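Local coordinates for uncharacterized protein (Slackia heliotrinireducens DSM 20476, PDB 4S1P) that is of unknown function but, as a putative SGNH (GDSL-like) hydrolase, probably cleaves an ester or related acyl bond with a serine nucleophile, at residues G105-Y109 with V148-F152; S12-N17 with H167-S173; S73-A77 with M126-M130; G37-L41 with M69-S73; M4-G10 with A29-A35. All blocks are in the same frame, centred on the assembly; numbering follows the deposited sequence. Where two conformers were deposited one is given.

Contact 1: residues G105-Y109 with V148-F152; sequences GTWPY and VAAPF
Trp-107, Phe-152 and Val-148 make up most of this contact. Residues 105-109 run on, without regular structure, from the end of strand 100-105, while 148-152 turn from loop into helix 149-154, where Phe-152 N bonds Val-148 O at 3.2 Å. The backbones come closest at Trp-107 and Ala-149 (CA to CA 4.3 Å) and are slightly wider at Thr-106 and Val-148 (5.5 Å). Their one hydrogen bond runs from Val-148 N to Gly-105 O (3.1 Å, angle 145°). Trp-107, chi1 p and chi2 near 84°, directs its indole at the helix, and Phe-152, whose chi1 of -100° lies between wells, brings its ring over one indole face. The six-membered ring and the phenyl form an offset stack with centroids 4.2 Å apart and planes at 1°; Trp-107 CD2 to Phe-152 CE2 is 3.7 Å. At the indole edge sits Val-148 (chi1 t), its CG1 3.8 Å from Trp-107 CZ3. Ala-149 CB meets the loop backbone, 3.5 Å from Thr-106 O, and lies 4.3 Å from Pro-108 CD. Trp-107 NE1 bonds Val-166 O, and Tyr-161 sets its ring about perpendicular to the indole. The contact joins the C-terminal ends of two adjacent parallel strands, 100-105 and 144-147, the end of an alpha/beta sheet at which SGNH hydrolases place their active site.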
# COMPACT_ATOMS: atom_id res chain seq x y z
N GLY A 105 1.67 -3.93 -2.03
CA GLY A 105 3.13 -4.02 -2.15
C GLY A 105 3.54 -3.01 -3.21
O GLY A 105 3.06 -3.04 -4.34
N THR A 106 4.41 -2.10 -2.87
CA THR A 106 4.90 -1.11 -3.80
C THR A 106 6.32 -1.49 -4.30
O THR A 106 6.85 -2.57 -4.05
CB THR A 106 4.87 0.29 -3.17
OG1 THR A 106 5.81 0.37 -2.07
CG2 THR A 106 3.45 0.66 -2.65
N TRP A 107 6.89 -0.57 -5.05
CA TRP A 107 8.02 -0.83 -5.92
C TRP A 107 9.28 -0.15 -5.38
O TRP A 107 9.20 0.88 -4.70
CB TRP A 107 7.69 -0.30 -7.34
CG TRP A 107 7.08 1.05 -7.28
CD1 TRP A 107 7.74 2.23 -7.20
CD2 TRP A 107 5.69 1.35 -7.23
NE1 TRP A 107 6.85 3.26 -7.09
CE2 TRP A 107 5.58 2.74 -7.10
CE3 TRP A 107 4.51 0.57 -7.24
CZ2 TRP A 107 4.35 3.38 -7.00
CZ3 TRP A 107 3.30 1.22 -7.14
CH2 TRP A 107 3.23 2.60 -7.01
N PRO A 108 10.46 -0.68 -5.73
CA PRO A 108 11.68 0.10 -5.49
C PRO A 108 11.61 1.36 -6.36
O PRO A 108 10.95 1.39 -7.35
CB PRO A 108 12.81 -0.82 -6.00
CG PRO A 108 12.15 -1.67 -7.02
CD PRO A 108 10.74 -1.89 -6.53
N TYR A 109 12.33 2.38 -5.94
CA TYR A 109 12.42 3.59 -6.74
C TYR A 109 13.20 3.31 -8.03
O TYR A 109 13.99 2.38 -8.12
CB TYR A 109 13.16 4.64 -5.94
CG TYR A 109 12.52 5.11 -4.69
CD1 TYR A 109 11.20 4.81 -4.38
CD2 TYR A 109 13.24 5.93 -3.80
CE1 TYR A 109 10.62 5.28 -3.21
CE2 TYR A 109 12.65 6.43 -2.65
CZ TYR A 109 11.34 6.10 -2.36
OH TYR A 109 10.78 6.63 -1.20
N VAL A 148 2.74 -5.23 -6.55
CA VAL A 148 2.83 -4.33 -7.69
C VAL A 148 4.28 -4.22 -8.19
O VAL A 148 4.52 -3.88 -9.35
CB VAL A 148 2.17 -2.97 -7.39
CG1 VAL A 148 2.12 -2.10 -8.65
CG2 VAL A 148 0.75 -3.16 -6.84
N ALA A 149 5.26 -4.50 -7.34
CA ALA A 149 6.64 -4.45 -7.79
C ALA A 149 6.90 -5.39 -8.94
O ALA A 149 7.69 -5.07 -9.83
CB ALA A 149 7.59 -4.75 -6.65
N ALA A 150 6.33 -6.58 -8.91
CA ALA A 150 6.61 -7.57 -9.96
C ALA A 150 6.28 -7.03 -11.37
O ALA A 150 7.19 -7.01 -12.23
CB ALA A 150 5.90 -8.89 -9.67
N PRO A 151 5.05 -6.54 -11.60
CA PRO A 151 4.80 -6.02 -12.94
C PRO A 151 5.52 -4.71 -13.24
O PRO A 151 5.78 -4.40 -14.40
CB PRO A 151 3.29 -5.89 -13.01
CG PRO A 151 2.82 -5.83 -11.56
CD PRO A 151 3.80 -6.74 -10.83
N PHE A 152 5.87 -3.94 -12.21
CA PHE A 152 6.76 -2.79 -12.44
C PHE A 152 8.09 -3.25 -13.03
O PHE A 152 8.58 -2.63 -13.95
CB PHE A 152 7.03 -1.97 -11.15
CG PHE A 152 6.21 -0.73 -11.05
CD1 PHE A 152 4.82 -0.78 -11.02
CD2 PHE A 152 6.83 0.53 -11.00
CE1 PHE A 152 4.08 0.37 -10.92
CE2 PHE A 152 6.07 1.69 -10.88
CZ PHE A 152 4.71 1.60 -10.84

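Contact 2: residues S12-N17 with H167-S173; sequences SLTTAN and HPSPAGS
Helix 12-15, closed by the Ala-16 N to Ser-12 O bond (2.8 Å), lies against an extended run, His-167 to Ser-169, and the first turn of helix 170-184. CA atoms pair Leu-13 with His-167 (6.1 Å) and Asn-17 with Pro-170 (5.6 Å). Asn-17 (chi1 m, backbone 58/32) gives ND2 to Ser-173 OG at 2.9 Å and to Pro-168 O at 3.2 Å. Ser-173 OG also meets a water (2.7 Å) that donates to Leu-13 O and Ala-16 O, each at 2.9 Å. Ser-169 is the N-cap: its OG accepts from Gly-172 N (3.0 Å) and bonds Glu-159 O besides. Pro-168 packs its CG against Ala-16 CB (4.3 Å) and its CD against Leu-13 CG (4.4 Å). Ser-12 (chi1 p) holds OG 3.0 Å from His-167 NE2, near the imidazole plane, while His-167 ND1 bonds Asp-164 OD2. This geometry is consistent with the Ser-His-Asp catalytic triad of SGNH hydrolases, whose Asp and His share a DXXH motif.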
# COMPACT_ATOMS: atom_id res chain seq x y z
N SER A 12 0.11 9.28 -0.98
CA SER A 12 -0.11 9.58 -2.39
C SER A 12 0.13 8.38 -3.32
O SER A 12 -0.40 8.37 -4.43
CB SER A 12 0.70 10.80 -2.84
OG SER A 12 2.02 10.43 -3.05
N LEU A 13 0.85 7.33 -2.90
CA LEU A 13 0.96 6.16 -3.78
C LEU A 13 -0.39 5.46 -3.95
O LEU A 13 -0.64 4.77 -4.97
CB LEU A 13 2.04 5.18 -3.32
CG LEU A 13 3.48 5.52 -3.71
CD1 LEU A 13 3.98 6.80 -3.07
CD2 LEU A 13 4.38 4.34 -3.42
N THR A 14 -1.27 5.65 -2.98
CA THR A 14 -2.64 5.17 -3.08
C THR A 14 -3.54 6.17 -3.80
O THR A 14 -4.30 5.77 -4.67
CB THR A 14 -3.20 4.88 -1.67
OG1 THR A 14 -2.55 3.72 -1.15
CG2 THR A 14 -4.71 4.57 -1.72
N THR A 15 -3.46 7.45 -3.46
CA THR A 15 -4.46 8.40 -3.94
C THR A 15 -4.13 8.96 -5.32
O THR A 15 -5.06 9.43 -6.00
CB THR A 15 -4.64 9.57 -2.98
OG1 THR A 15 -3.38 10.21 -2.74
CG2 THR A 15 -5.22 9.11 -1.66
N ALA A 16 -2.87 8.89 -5.74
CA ALA A 16 -2.50 9.51 -7.02
C ALA A 16 -3.32 8.96 -8.19
O ALA A 16 -3.68 7.76 -8.24
CB ALA A 16 -0.99 9.32 -7.30
N ASN A 17 -3.59 9.86 -9.14
CA ASN A 17 -4.22 9.47 -10.40
C ASN A 17 -5.57 8.79 -10.26
O ASN A 17 -5.93 7.93 -11.07
CB ASN A 17 -3.29 8.60 -11.23
CG ASN A 17 -1.95 9.25 -11.45
OD1 ASN A 17 -1.88 10.36 -11.98
ND2 ASN A 17 -0.88 8.58 -11.03
N HIS A 167 6.82 8.22 -7.38
CA HIS A 167 5.38 8.17 -7.53
C HIS A 167 5.03 7.48 -8.84
O HIS A 167 5.83 7.47 -9.78
CB HIS A 167 4.85 9.61 -7.50
CG HIS A 167 4.98 10.24 -6.15
ND1 HIS A 167 6.10 10.92 -5.74
CD2 HIS A 167 4.15 10.20 -5.08
CE1 HIS A 167 5.95 11.32 -4.48
NE2 HIS A 167 4.77 10.89 -4.06
N PRO A 168 3.84 6.89 -8.91
CA PRO A 168 3.40 6.23 -10.13
C PRO A 168 2.91 7.27 -11.16
O PRO A 168 2.33 8.29 -10.80
CB PRO A 168 2.25 5.36 -9.66
CG PRO A 168 1.64 6.14 -8.51
CD PRO A 168 2.82 6.84 -7.83
N SER A 169 3.15 6.97 -12.43
CA SER A 169 2.47 7.67 -13.51
C SER A 169 1.02 7.21 -13.54
O SER A 169 0.64 6.26 -12.89
CB SER A 169 3.13 7.29 -14.84
OG SER A 169 2.81 5.97 -15.17
N PRO A 170 0.18 7.86 -14.36
CA PRO A 170 -1.15 7.33 -14.51
C PRO A 170 -1.16 5.85 -14.93
O PRO A 170 -1.97 5.08 -14.41
CB PRO A 170 -1.74 8.25 -15.58
CG PRO A 170 -1.09 9.54 -15.32
CD PRO A 170 0.33 9.17 -15.02
N ALA A 171 -0.27 5.44 -15.84
CA ALA A 171 -0.17 4.02 -16.23
C ALA A 171 0.26 3.15 -15.02
O ALA A 171 -0.25 2.05 -14.84
CB ALA A 171 0.79 3.84 -17.40
N GLY A 172 1.20 3.64 -14.21
CA GLY A 172 1.59 2.92 -13.00
C GLY A 172 0.46 2.78 -12.00
O GLY A 172 0.29 1.71 -11.41
N SER A 173 -0.35 3.82 -11.85
CA SER A 173 -1.52 3.73 -10.98
C SER A 173 -2.56 2.75 -11.49
O SER A 173 -3.19 2.03 -10.72
CB SER A 173 -2.14 5.08 -10.74
OG SER A 173 -1.24 5.92 -10.04
O HOH W 1 -1.86 5.68 -7.38

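Contact 3: residues S73-A77 with M126-M130; sequences SHGPA and MSLRM
Segment 73-77 turns from a loop at Ser-73 and His-74 (phi/psi -110/-3) into helix 75-78, with a weak Ala-77 N to His-74 O bond of 2.9 Å. Segment 126-130 is one regular turn of helix 123-141, marked by Met-130 N to Met-126 O at 2.9 Å. The backbones come closest at Ala-77 and Arg-129, CA to CA 5.1 Å, with CB atoms 3.9 Å apart. Two selenomethionines bridge the rest: Met-126, all t, reaches out straight, and Met-130, all m, curls. Their CE atoms lie 3.6 Å (Met-126) and 3.3 Å (Met-130) from Ser-73 O. Met-130 SE packs on Pro-76 CB (3.8 Å) and Ala-77 CB (3.9 Å), and Met-126 CE on His-74 CB (3.7 Å). No direct hydrogen bond crosses; one water donates to Ala-77 O (2.9 Å) and accepts from Arg-129 NH1 (3.0 Å), while Arg-129 NE pairs with Asp-125. The contact thus packs short helix 75-78 on long helix 123-141, with Leu-116 and Leu-119 of helix 114-119 touching Met-126 and His-74.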
# COMPACT_ATOMS: atom_id res chain seq x y z
N SER A 73 6.73 5.01 1.04
CA SER A 73 7.31 4.30 -0.09
C SER A 73 8.67 3.66 0.10
O SER A 73 8.98 2.72 -0.60
CB SER A 73 7.36 5.21 -1.34
OG SER A 73 8.16 6.33 -1.09
N HIS A 74 9.49 4.16 1.04
CA HIS A 74 10.74 3.46 1.36
C HIS A 74 10.74 2.80 2.73
O HIS A 74 11.73 2.13 3.11
CB HIS A 74 11.98 4.34 1.18
CG HIS A 74 12.04 5.55 2.05
ND1 HIS A 74 12.40 5.48 3.37
CD2 HIS A 74 11.91 6.87 1.77
CE1 HIS A 74 12.45 6.70 3.88
NE2 HIS A 74 12.16 7.57 2.92
N GLY A 75 9.65 3.00 3.46
CA GLY A 75 9.58 2.45 4.83
C GLY A 75 9.91 1.00 5.01
O GLY A 75 10.65 0.63 5.93
N PRO A 76 9.36 0.12 4.18
CA PRO A 76 9.69 -1.29 4.36
C PRO A 76 11.17 -1.59 4.24
O PRO A 76 11.64 -2.57 4.84
CB PRO A 76 8.84 -1.99 3.29
CG PRO A 76 7.74 -1.04 3.05
CD PRO A 76 8.35 0.31 3.13
N ALA A 77 11.89 -0.78 3.47
CA ALA A 77 13.34 -0.91 3.34
C ALA A 77 14.13 -0.23 4.46
O ALA A 77 15.13 -0.80 4.94
CB ALA A 77 13.84 -0.40 2.00
N MSE A 126 17.53 -1.90 -2.43
CA MSE A 126 16.15 -1.49 -2.15
C MSE A 126 15.17 -2.55 -2.66
O MSE A 126 14.18 -2.87 -2.00
CB MSE A 126 15.83 -0.13 -2.75
CG MSE A 126 14.43 0.31 -2.33
SE MSE A 126 14.05 2.15 -2.86
CE MSE A 126 12.34 2.29 -1.93
N SER A 127 15.41 -3.04 -3.87
CA SER A 127 14.56 -4.05 -4.51
C SER A 127 14.39 -5.26 -3.59
O SER A 127 13.28 -5.75 -3.39
CB SER A 127 15.16 -4.46 -5.87
OG SER A 127 15.09 -3.40 -6.87
N LEU A 128 15.50 -5.74 -3.05
CA LEU A 128 15.49 -6.96 -2.25
C LEU A 128 14.89 -6.69 -0.89
O LEU A 128 14.10 -7.49 -0.38
CB LEU A 128 16.91 -7.52 -2.12
CG LEU A 128 17.59 -7.95 -3.43
CD1 LEU A 128 18.98 -8.52 -3.19
CD2 LEU A 128 16.73 -8.94 -4.18
N ARG A 129 15.26 -5.57 -0.29
CA ARG A 129 14.70 -5.23 1.01
C ARG A 129 13.19 -5.08 0.98
O ARG A 129 12.45 -5.55 1.88
CB ARG A 129 15.33 -3.98 1.58
CG ARG A 129 16.78 -4.18 2.00
CD ARG A 129 17.44 -2.91 2.52
NE ARG A 129 18.80 -3.16 3.00
CZ ARG A 129 19.15 -3.58 4.22
NH1 ARG A 129 18.24 -3.85 5.13
NH2 ARG A 129 20.44 -3.75 4.52
N MSE A 130 12.69 -4.41 -0.06
CA MSE A 130 11.23 -4.23 -0.19
C MSE A 130 10.56 -5.61 -0.37
O MSE A 130 9.55 -5.93 0.28
CB MSE A 130 10.87 -3.31 -1.39
CG MSE A 130 11.39 -1.85 -1.30
SE MSE A 130 10.45 -0.80 0.03
CE MSE A 130 8.85 -0.53 -1.04
O HOH W 2 15.23 -3.69 5.19

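Contact 4: residues G37-L41 with M69-S73; sequences GGARL and MQEMS
Leu-41 (chi1 m, chi2 t) lays its side chain across the end of strand 66-69, with CD2 3.6 Å from Gln-70 O and 4.0 Å from Met-69 CB. Neither segment is regular over most of its length; 37-41 follows strand 29-35, the segment 69-73 leaves strand 66-69, and the touching parts run 140° apart. CA atoms pair Arg-40 with Met-72 (5.1 Å) and Leu-41 with Glu-71 (5.3 Å). Glu-71 (chi1 t, chi2 p) folds its carboxylate back so that OE1 accepts from Leu-41 N (2.8 Å, angle 169°) and from its own neighbour Met-72 N (2.9 Å). Selenomethionine Met-72, chi1 t, turns toward 37-41: its CB is 3.7 Å from Ala-39 O, and its CE lies over one face of the Arg-40 guanidinium, 3.5 Å from NH1. A water donates to Gln-70 O (2.8 Å) and, weakly, to Ala-39 O (2.9 Å). Gln-70 points the other way: NE2 gives to Glu-71 O (2.8 Å) and OE1 bonds Thr-14 OG1. Gly-38, at phi 83°, bonds through N the same O2 of an unidentified ligand that Ser-12 N holds, consistent with an SGNH oxyanion hole, and Ser-73 OG bonds the ligand's N1. A buried carboxylate holding two amides implies that Glu-71 acts here as a structural acceptor, tying the backbones of two loops beside the probable active site.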
# COMPACT_ATOMS: atom_id res chain seq x y z
N GLY A 37 -0.69 12.93 2.33
CA GLY A 37 0.67 12.97 1.82
C GLY A 37 1.67 12.81 2.95
O GLY A 37 1.56 13.45 3.98
N GLY A 38 2.61 11.90 2.74
CA GLY A 38 3.69 11.64 3.69
C GLY A 38 3.32 10.70 4.82
O GLY A 38 4.17 10.40 5.64
N ALA A 39 2.09 10.20 4.84
CA ALA A 39 1.68 9.35 5.96
C ALA A 39 2.40 8.01 6.00
O ALA A 39 2.72 7.42 4.97
CB ALA A 39 0.18 9.11 5.91
N ARG A 40 2.62 7.54 7.22
CA ARG A 40 3.15 6.21 7.51
C ARG A 40 2.05 5.36 8.13
O ARG A 40 1.13 5.88 8.80
CB ARG A 40 4.33 6.26 8.50
CG ARG A 40 5.57 6.97 7.97
CD ARG A 40 6.64 7.21 9.01
NE ARG A 40 7.66 8.11 8.47
CZ ARG A 40 8.95 7.81 8.32
NH1 ARG A 40 9.44 6.61 8.64
NH2 ARG A 40 9.78 8.73 7.82
N LEU A 41 2.13 4.05 7.92
CA LEU A 41 1.06 3.15 8.41
C LEU A 41 0.86 3.22 9.91
O LEU A 41 -0.27 3.07 10.37
CB LEU A 41 1.32 1.68 8.05
CG LEU A 41 0.89 1.24 6.70
CD1 LEU A 41 1.33 -0.23 6.56
CD2 LEU A 41 -0.59 1.41 6.41
N MSE A 69 -3.41 -1.95 3.01
CA MSE A 69 -2.42 -1.25 3.77
C MSE A 69 -1.24 -0.90 2.91
O MSE A 69 -0.59 -1.79 2.35
CB MSE A 69 -1.92 -2.12 4.94
CG MSE A 69 -3.06 -2.56 5.85
SE MSE A 69 -2.57 -4.02 7.05
CE MSE A 69 -2.25 -5.35 5.62
N GLN A 70 -0.94 0.41 2.78
CA GLN A 70 0.19 0.88 1.99
C GLN A 70 1.10 1.76 2.85
O GLN A 70 0.67 2.78 3.36
CB GLN A 70 -0.31 1.69 0.78
CG GLN A 70 0.79 2.26 -0.10
CD GLN A 70 0.86 3.77 -0.06
OE1 GLN A 70 -0.13 4.46 -0.26
NE2 GLN A 70 2.05 4.29 0.22
N GLU A 71 2.37 1.34 2.96
CA GLU A 71 3.35 2.04 3.74
C GLU A 71 4.05 3.12 2.92
O GLU A 71 4.14 3.05 1.69
CB GLU A 71 4.41 1.05 4.24
CG GLU A 71 5.54 1.61 5.12
CD GLU A 71 5.03 2.22 6.42
OE1 GLU A 71 4.36 3.29 6.37
OE2 GLU A 71 5.28 1.63 7.50
N MSE A 72 4.53 4.14 3.63
CA MSE A 72 5.43 5.14 3.07
C MSE A 72 6.44 4.42 2.19
O MSE A 72 6.98 3.39 2.57
CB MSE A 72 6.04 5.93 4.23
CG MSE A 72 6.75 7.22 3.78
SE MSE A 72 8.62 6.80 3.36
CE MSE A 72 9.25 6.27 5.14
N SER A 73 6.73 5.01 1.04
CA SER A 73 7.31 4.30 -0.09
C SER A 73 8.67 3.66 0.10
O SER A 73 8.98 2.72 -0.60
CB SER A 73 7.36 5.21 -1.34
OG SER A 73 8.16 6.33 -1.09
O HOH W 3 0.91 5.12 4.85

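Contact 5: residues M4-G10 with A29-A35; sequences MRILMLG and AEVRVHA
This is the edge beta-alpha-beta unit of a parallel sheet: strands 4-10 and 29-35 lie side by side, joined through helices 12-15 and 19-27. Their directions differ by 18° and their axes approach to 4.6 Å, in unbroken register from Arg-5/Glu-30 to Gly-10/Ala-35. Even-numbered residues of both strands bond: Glu-30 N to Met-4 O (2.9 Å), Ile-6 N to Glu-30 O (2.8 Å), Arg-32 N to Ile-6 O (2.9 Å), Met-8 N to Arg-32 O (2.8 Å), His-34 N to Met-8 O (2.8 Å) and Gly-10 N to His-34 O (3.1 Å). On one face Arg-5 makes a bidentate salt bridge, NE to Glu-30 OE1 2.7 Å and NH1 to Glu-30 OE2 2.8 Å; Arg-32 NH2 is a long 3.8 Å from Glu-30 OE2, and both arginines also pair with Glu-62. Leu-7 CD1 makes a CH-pi contact, 3.7 Å from the His-34 ring centroid. The other face is apolar: Met-8 SE meets Val-31 CG1 (3.7 Å) and Ile-6 CD1 meets Ala-29 CB (3.8 Å). Helix 19-27 packs on that apolar face, helix 50-61 touches Leu-9 and His-34 on the first, and strand 66-69 bonds the other side of 4-10, leaving 29-35 outermost.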
# COMPACT_ATOMS: atom_id res chain seq x y z
N MSE A 4 -19.33 -4.95 -2.17
CA MSE A 4 -18.00 -5.07 -1.58
C MSE A 4 -17.59 -3.71 -1.03
O MSE A 4 -17.81 -2.70 -1.66
CB MSE A 4 -16.98 -5.49 -2.64
CG MSE A 4 -15.62 -5.77 -2.01
SE MSE A 4 -14.31 -6.21 -3.43
CE MSE A 4 -15.05 -7.94 -3.85
N ARG A 5 -17.01 -3.71 0.16
CA ARG A 5 -16.53 -2.48 0.81
C ARG A 5 -15.06 -2.66 1.15
O ARG A 5 -14.66 -3.62 1.81
CB ARG A 5 -17.34 -2.13 2.06
CG ARG A 5 -18.86 -2.05 1.77
CD ARG A 5 -19.63 -1.43 2.96
NE ARG A 5 -19.44 0.03 3.00
CZ ARG A 5 -18.77 0.71 3.93
NH1 ARG A 5 -18.64 2.01 3.79
NH2 ARG A 5 -18.23 0.13 4.99
N ILE A 6 -14.28 -1.66 0.74
CA ILE A 6 -12.81 -1.69 0.86
C ILE A 6 -12.35 -0.42 1.58
O ILE A 6 -12.72 0.68 1.19
CB ILE A 6 -12.13 -1.75 -0.53
CG1 ILE A 6 -12.62 -2.97 -1.32
CG2 ILE A 6 -10.62 -1.75 -0.39
CD1 ILE A 6 -12.24 -2.92 -2.79
N LEU A 7 -11.57 -0.58 2.64
CA LEU A 7 -10.92 0.54 3.34
C LEU A 7 -9.46 0.54 2.96
O LEU A 7 -8.80 -0.48 3.09
CB LEU A 7 -11.05 0.34 4.84
CG LEU A 7 -10.39 1.39 5.72
CD1 LEU A 7 -10.93 2.79 5.47
CD2 LEU A 7 -10.56 0.97 7.19
N MSE A 8 -8.97 1.67 2.47
CA MSE A 8 -7.58 1.79 2.05
C MSE A 8 -6.85 2.77 2.94
O MSE A 8 -7.35 3.87 3.21
CB MSE A 8 -7.48 2.32 0.62
CG MSE A 8 -8.29 1.47 -0.35
SE MSE A 8 -7.90 2.03 -2.21
CE MSE A 8 -6.24 1.06 -2.46
N LEU A 9 -5.71 2.33 3.45
CA LEU A 9 -4.87 3.15 4.29
C LEU A 9 -3.57 3.41 3.54
O LEU A 9 -2.90 2.46 3.10
CB LEU A 9 -4.55 2.38 5.59
CG LEU A 9 -5.72 1.64 6.27
CD1 LEU A 9 -5.21 0.90 7.52
CD2 LEU A 9 -6.87 2.59 6.57
N GLY A 10 -3.19 4.67 3.36
CA GLY A 10 -1.99 4.96 2.57
C GLY A 10 -1.66 6.42 2.44
O GLY A 10 -2.05 7.24 3.28
N ALA A 29 -17.10 -1.75 -6.21
CA ALA A 29 -16.96 -1.65 -4.77
C ALA A 29 -17.08 -0.24 -4.24
O ALA A 29 -16.84 0.75 -4.96
CB ALA A 29 -15.60 -2.21 -4.35
N GLU A 30 -17.49 -0.15 -2.96
CA GLU A 30 -17.41 1.10 -2.21
C GLU A 30 -16.00 1.16 -1.62
O GLU A 30 -15.58 0.23 -0.92
CB GLU A 30 -18.43 1.15 -1.08
CG GLU A 30 -18.36 2.44 -0.28
CD GLU A 30 -19.39 2.54 0.82
OE1 GLU A 30 -20.24 1.63 0.95
OE2 GLU A 30 -19.34 3.54 1.58
N VAL A 31 -15.27 2.23 -1.92
CA VAL A 31 -13.89 2.40 -1.47
C VAL A 31 -13.78 3.65 -0.61
O VAL A 31 -14.16 4.74 -1.02
CB VAL A 31 -12.91 2.47 -2.66
CG1 VAL A 31 -11.49 2.73 -2.19
CG2 VAL A 31 -12.98 1.17 -3.43
N ARG A 32 -13.32 3.45 0.62
CA ARG A 32 -13.05 4.51 1.57
C ARG A 32 -11.54 4.62 1.73
O ARG A 32 -10.87 3.60 1.86
CB ARG A 32 -13.65 4.16 2.93
CG ARG A 32 -13.46 5.19 4.03
CD ARG A 32 -14.30 6.46 3.86
NE ARG A 32 -15.72 6.10 3.76
CZ ARG A 32 -16.46 5.61 4.75
NH1 ARG A 32 -16.00 5.56 6.00
NH2 ARG A 32 -17.68 5.19 4.51
N VAL A 33 -11.02 5.85 1.70
CA VAL A 33 -9.56 6.07 1.78
C VAL A 33 -9.20 6.94 2.97
O VAL A 33 -9.81 8.00 3.17
CB VAL A 33 -9.07 6.78 0.50
CG1 VAL A 33 -7.57 7.00 0.55
CG2 VAL A 33 -9.46 5.95 -0.71
N HIS A 34 -8.27 6.45 3.80
CA HIS A 34 -7.67 7.21 4.87
C HIS A 34 -6.23 7.42 4.48
O HIS A 34 -5.39 6.51 4.64
CB HIS A 34 -7.76 6.41 6.18
CG HIS A 34 -9.15 6.22 6.68
ND1 HIS A 34 -9.44 5.38 7.74
CD2 HIS A 34 -10.33 6.69 6.24
CE1 HIS A 34 -10.76 5.38 7.95
NE2 HIS A 34 -11.32 6.15 7.03
N ALA A 35 -5.94 8.60 3.93
CA ALA A 35 -4.62 8.88 3.39
C ALA A 35 -4.27 10.32 3.64
O ALA A 35 -5.14 11.18 3.85
CB ALA A 35 -4.59 8.59 1.91

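Contact 5 lies within the sheet, pairing its edge strand 29-35 with 4-10 by backbone bonds in regular register plus a salt-bridge network toward the surface; the others gather at or beyond the strands' C-terminal ends, where loops and helix starts meet. Contacts 1, 3 and 4 are largely buried, 2 and 5 only partly. Contacts 3 and 4 share Ser-73, whose OG lies 2.6 Å from Tyr-109 OH of contact 1, and Leu-13 of contact 2 packs on Trp-107 and on Ser-73. Contact 4 joins contact 5 through Gln-70 N and Leu-9 O (2.9 Å). Chemistry follows place: aromatic stacking in 1, selenomethionine packing in 3, side-chain and water hydrogen bonds in 2 and 4 around the probable active site.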